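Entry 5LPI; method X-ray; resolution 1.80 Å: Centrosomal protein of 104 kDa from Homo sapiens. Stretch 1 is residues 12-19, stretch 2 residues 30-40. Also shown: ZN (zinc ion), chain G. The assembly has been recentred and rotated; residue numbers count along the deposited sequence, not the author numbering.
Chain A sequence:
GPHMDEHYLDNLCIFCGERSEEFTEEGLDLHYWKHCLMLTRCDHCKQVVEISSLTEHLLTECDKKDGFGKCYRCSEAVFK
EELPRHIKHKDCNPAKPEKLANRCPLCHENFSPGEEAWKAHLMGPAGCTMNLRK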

# COMPACT_ATOMS: atom_id res chain seq x y z
N LEU A 12 1.13 18.46 -7.23
CA LEU A 12 1.11 17.75 -5.96
C LEU A 12 0.84 16.27 -6.17
O LEU A 12 -0.11 15.90 -6.86
N CYS A 13 1.65 15.42 -5.55
CA CYS A 13 1.32 14.00 -5.43
C CYS A 13 0.41 13.82 -4.21
O CYS A 13 0.87 13.94 -3.07
N ILE A 14 -0.86 13.50 -4.44
CA ILE A 14 -1.78 13.32 -3.33
C ILE A 14 -1.47 12.10 -2.47
O ILE A 14 -2.02 11.97 -1.37
N PHE A 15 -0.59 11.20 -2.93
CA PHE A 15 -0.29 10.01 -2.15
C PHE A 15 0.80 10.25 -1.13
O PHE A 15 0.63 9.93 0.05
N CYS A 16 1.94 10.80 -1.56
CA CYS A 16 3.01 11.07 -0.61
C CYS A 16 3.07 12.53 -0.18
O CYS A 16 3.85 12.85 0.73
N GLY A 17 2.28 13.40 -0.80
CA GLY A 17 2.25 14.80 -0.41
C GLY A 17 3.30 15.68 -1.07
O GLY A 17 3.18 16.90 -1.00
N GLU A 18 4.32 15.09 -1.70
CA GLU A 18 5.39 15.87 -2.29
C GLU A 18 4.85 16.84 -3.33
O GLU A 18 3.91 16.53 -4.07
N ARG A 19 5.46 18.02 -3.39
CA ARG A 19 5.21 18.99 -4.44
C ARG A 19 6.51 19.22 -5.20
O ARG A 19 7.60 19.19 -4.61
N LEU A 30 5.01 9.43 -14.17
CA LEU A 30 6.32 8.81 -13.99
C LEU A 30 6.65 8.67 -12.51
O LEU A 30 7.23 7.66 -12.09
N HIS A 31 6.29 9.68 -11.72
CA HIS A 31 6.40 9.60 -10.27
C HIS A 31 5.73 8.35 -9.71
O HIS A 31 6.34 7.60 -8.94
N TYR A 32 4.46 8.10 -10.08
CA TYR A 32 3.76 6.94 -9.55
C TYR A 32 4.41 5.65 -10.03
O TYR A 32 4.49 4.66 -9.29
N TRP A 33 4.85 5.62 -11.29
CA TRP A 33 5.34 4.39 -11.89
C TRP A 33 6.65 3.94 -11.26
O TRP A 33 6.89 2.74 -11.12
N LYS A 34 7.49 4.89 -10.84
CA LYS A 34 8.85 4.56 -10.40
C LYS A 34 9.22 5.02 -9.00
O LYS A 34 10.02 4.33 -8.35
N HIS A 35 8.70 6.14 -8.51
CA HIS A 35 9.36 6.82 -7.40
C HIS A 35 8.54 6.95 -6.13
O HIS A 35 9.12 6.89 -5.05
N CYS A 36 7.23 7.17 -6.21
CA CYS A 36 6.45 7.47 -5.01
C CYS A 36 6.57 6.38 -3.96
O CYS A 36 6.26 5.21 -4.22
N LEU A 37 6.99 6.76 -2.74
CA LEU A 37 7.21 5.77 -1.68
C LEU A 37 5.91 5.16 -1.17
O LEU A 37 5.95 4.10 -0.53
N MET A 38 4.76 5.78 -1.43
CA MET A 38 3.49 5.27 -0.94
C MET A 38 2.85 4.26 -1.88
O MET A 38 1.84 3.63 -1.53
N LEU A 39 3.42 4.09 -3.07
CA LEU A 39 2.84 3.22 -4.08
C LEU A 39 3.80 2.08 -4.39
O LEU A 39 5.00 2.13 -4.08
N THR A 40 3.24 1.05 -5.01
CA THR A 40 4.02 -0.09 -5.47
C THR A 40 3.43 -0.55 -6.80
O THR A 40 2.27 -0.28 -7.11

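The apolar centre of the contact is Phe-15, whose CA-to-CB bond points toward stretch 2 and which has 81 Å² covered by it, the largest share of any residue here. With chi1 at -56° (m) and chi2 at -70°, its ring meets Leu-39 over one face and Tyr-32 at its edge. Leu-39, also pointing toward the other stretch (chi1 m, chi2 t), sets its CD2 over one face: Leu-39 CD2 is 3.7 Å from Phe-15 CG and 22° off the ring normal, a CH-pi geometry. Tyr-32 starts sideways, but chi1 m brings the end of its side chain nearer. The two rings form an offset edge-to-face pair, the edge of Phe-15 toward the face of Tyr-32, with planes at 82°, centroids 5.4 Å apart and Phe-15 CD2 3.7 Å from Tyr-32 CE1.

Met-38 extends this apolar patch toward Cys-16. Its three chi angles are all m; chi1 places Met-38 CG 3.8 Å from Cys-16 CB, while Met-38 CB lies 4.2 Å from Phe-15 CB. The backbone is also close here, the Cys-16 and Met-38 CA atoms being 5.8 Å apart.

Beside this patch, a zinc ion joins the stretches through four ligands. Stretch 1 supplies Cys-13 SG (chi1 t) at 2.2 Å from ZN and Cys-16 SG (chi1 p) at 2.3 Å from ZN; stretch 2 supplies His-31 NE2 at 2.1 Å from ZN, from a chi1 t rotamer, and Cys-36 SG (chi1 t) at 2.3 Å from ZN. Shared coordination accounts for the short ligand-ligand approaches, such as 3.4 Å from Cys-13 SG to His-31 NE2, and both stretch 1 sulfurs lie at the imidazole edge.

Backbone amides donate to all three thiolates. Cys-16 N donates to Cys-13 SG at 3.5 Å with a nearly straight 173° angle, whereas the bond from Phe-15 N to Cys-13 SG, also 3.5 Å, is weak at 143°. Glu-18 N donates to Cys-16 SG at 3.6 Å, and Met-38 N to Cys-36 SG at 3.6 Å, the latter within the type I turn from Cys-36 to Leu-39.

No direct hydrogen bond crosses between the stretches. At the polar edge, water 1 makes the link instead: it donates to Leu-12 O at 2.9 Å, accepts from Ile-14 N at 3.0 Å and hydrogen-bonds Tyr-32 OH at 2.7 Å. Elsewhere on the margin, exposed Glu-18 (chi1 m) brings OE1 only to 4.2 Å from His-31 CE1.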

# COMPACT_ATOMS: atom_id res chain seq x y z
CB LEU A 12 0.06 18.34 -5.02
CG LEU A 12 -0.32 17.47 -3.81
CD1 LEU A 12 0.70 17.63 -2.69
CD2 LEU A 12 -1.73 17.83 -3.34
CB CYS A 13 2.57 13.14 -5.27
SG CYS A 13 2.20 11.37 -5.03
CB ILE A 14 -3.23 13.22 -3.83
CG1 ILE A 14 -3.41 11.97 -4.69
CG2 ILE A 14 -3.61 14.46 -4.63
CD1 ILE A 14 -4.84 11.69 -5.02
CB PHE A 15 0.09 8.85 -3.08
CG PHE A 15 -0.97 8.57 -4.08
CD1 PHE A 15 -2.17 8.02 -3.68
CD2 PHE A 15 -0.79 8.93 -5.41
CE1 PHE A 15 -3.17 7.79 -4.59
CE2 PHE A 15 -1.79 8.69 -6.33
CZ PHE A 15 -2.98 8.12 -5.93
CB CYS A 16 4.36 10.64 -1.19
SG CYS A 16 4.97 11.69 -2.51
CB GLU A 18 6.44 14.96 -2.94
CG GLU A 18 7.48 14.41 -1.99
CD GLU A 18 8.60 13.68 -2.72
OE1 GLU A 18 8.78 13.93 -3.94
OE2 GLU A 18 9.29 12.86 -2.08
CB ARG A 19 4.70 20.32 -3.86
CG ARG A 19 3.23 20.31 -3.48
CD ARG A 19 2.81 21.65 -2.86
NE ARG A 19 1.46 21.58 -2.29
CZ ARG A 19 0.35 21.70 -3.00
NH1 ARG A 19 0.41 21.92 -4.31
NH2 ARG A 19 -0.84 21.61 -2.41
CB LEU A 30 7.38 9.64 -14.71
CG LEU A 30 8.82 9.15 -14.72
CD1 LEU A 30 8.92 7.71 -15.22
CD2 LEU A 30 9.63 10.08 -15.61
CB HIS A 31 5.78 10.87 -9.64
CG HIS A 31 5.83 10.89 -8.15
ND1 HIS A 31 7.01 10.99 -7.45
CD2 HIS A 31 4.84 10.82 -7.22
CE1 HIS A 31 6.75 10.99 -6.15
NE2 HIS A 31 5.45 10.88 -5.99
CB TYR A 32 2.29 6.92 -9.98
CG TYR A 32 1.49 8.20 -9.77
CD1 TYR A 32 1.63 8.99 -8.63
CD2 TYR A 32 0.55 8.60 -10.73
CE1 TYR A 32 0.87 10.16 -8.47
CE2 TYR A 32 -0.22 9.75 -10.56
CZ TYR A 32 -0.05 10.53 -9.43
OH TYR A 32 -0.81 11.67 -9.28
CB TRP A 33 5.50 4.58 -13.40
CG TRP A 33 5.99 3.39 -14.15
CD1 TRP A 33 7.14 3.30 -14.89
CD2 TRP A 33 5.35 2.11 -14.27
NE1 TRP A 33 7.24 2.05 -15.45
CE2 TRP A 33 6.16 1.30 -15.10
CE3 TRP A 33 4.15 1.57 -13.78
CZ2 TRP A 33 5.84 -0.01 -15.41
CZ3 TRP A 33 3.82 0.27 -14.10
CH2 TRP A 33 4.66 -0.51 -14.92
CB LYS A 34 9.88 5.17 -11.37
CG LYS A 34 9.88 4.46 -12.74
CD LYS A 34 10.99 4.99 -13.62
CE LYS A 34 11.01 4.16 -14.93
NZ LYS A 34 12.19 4.45 -15.78
CB HIS A 35 9.81 8.21 -7.85
CG HIS A 35 10.74 8.18 -9.01
ND1 HIS A 35 11.98 7.58 -8.95
CD2 HIS A 35 10.60 8.65 -10.27
CE1 HIS A 35 12.57 7.69 -10.13
NE2 HIS A 35 11.76 8.34 -10.95
CB CYS A 36 4.97 7.68 -5.37
SG CYS A 36 3.94 8.19 -3.95
CB LEU A 37 7.97 6.41 -0.51
CG LEU A 37 9.38 6.89 -0.83
CD1 LEU A 37 10.02 7.56 0.37
CD2 LEU A 37 10.25 5.75 -1.32
CB MET A 38 2.53 6.42 -0.69
CG MET A 38 3.06 7.45 0.31
SD MET A 38 3.24 6.76 1.97
CE MET A 38 1.54 6.27 2.27
CB LEU A 39 2.55 4.02 -5.37
CG LEU A 39 1.81 5.34 -5.20
CD1 LEU A 39 1.70 6.06 -6.56
CD2 LEU A 39 0.43 5.15 -4.57
CB THR A 40 4.00 -1.22 -4.43
OG1 THR A 40 4.92 -2.23 -4.82
CG2 THR A 40 2.62 -1.85 -4.31
ZN ZN G . 4.16 10.49 -4.34
O HOH W 1 -1.45 13.41 -7.37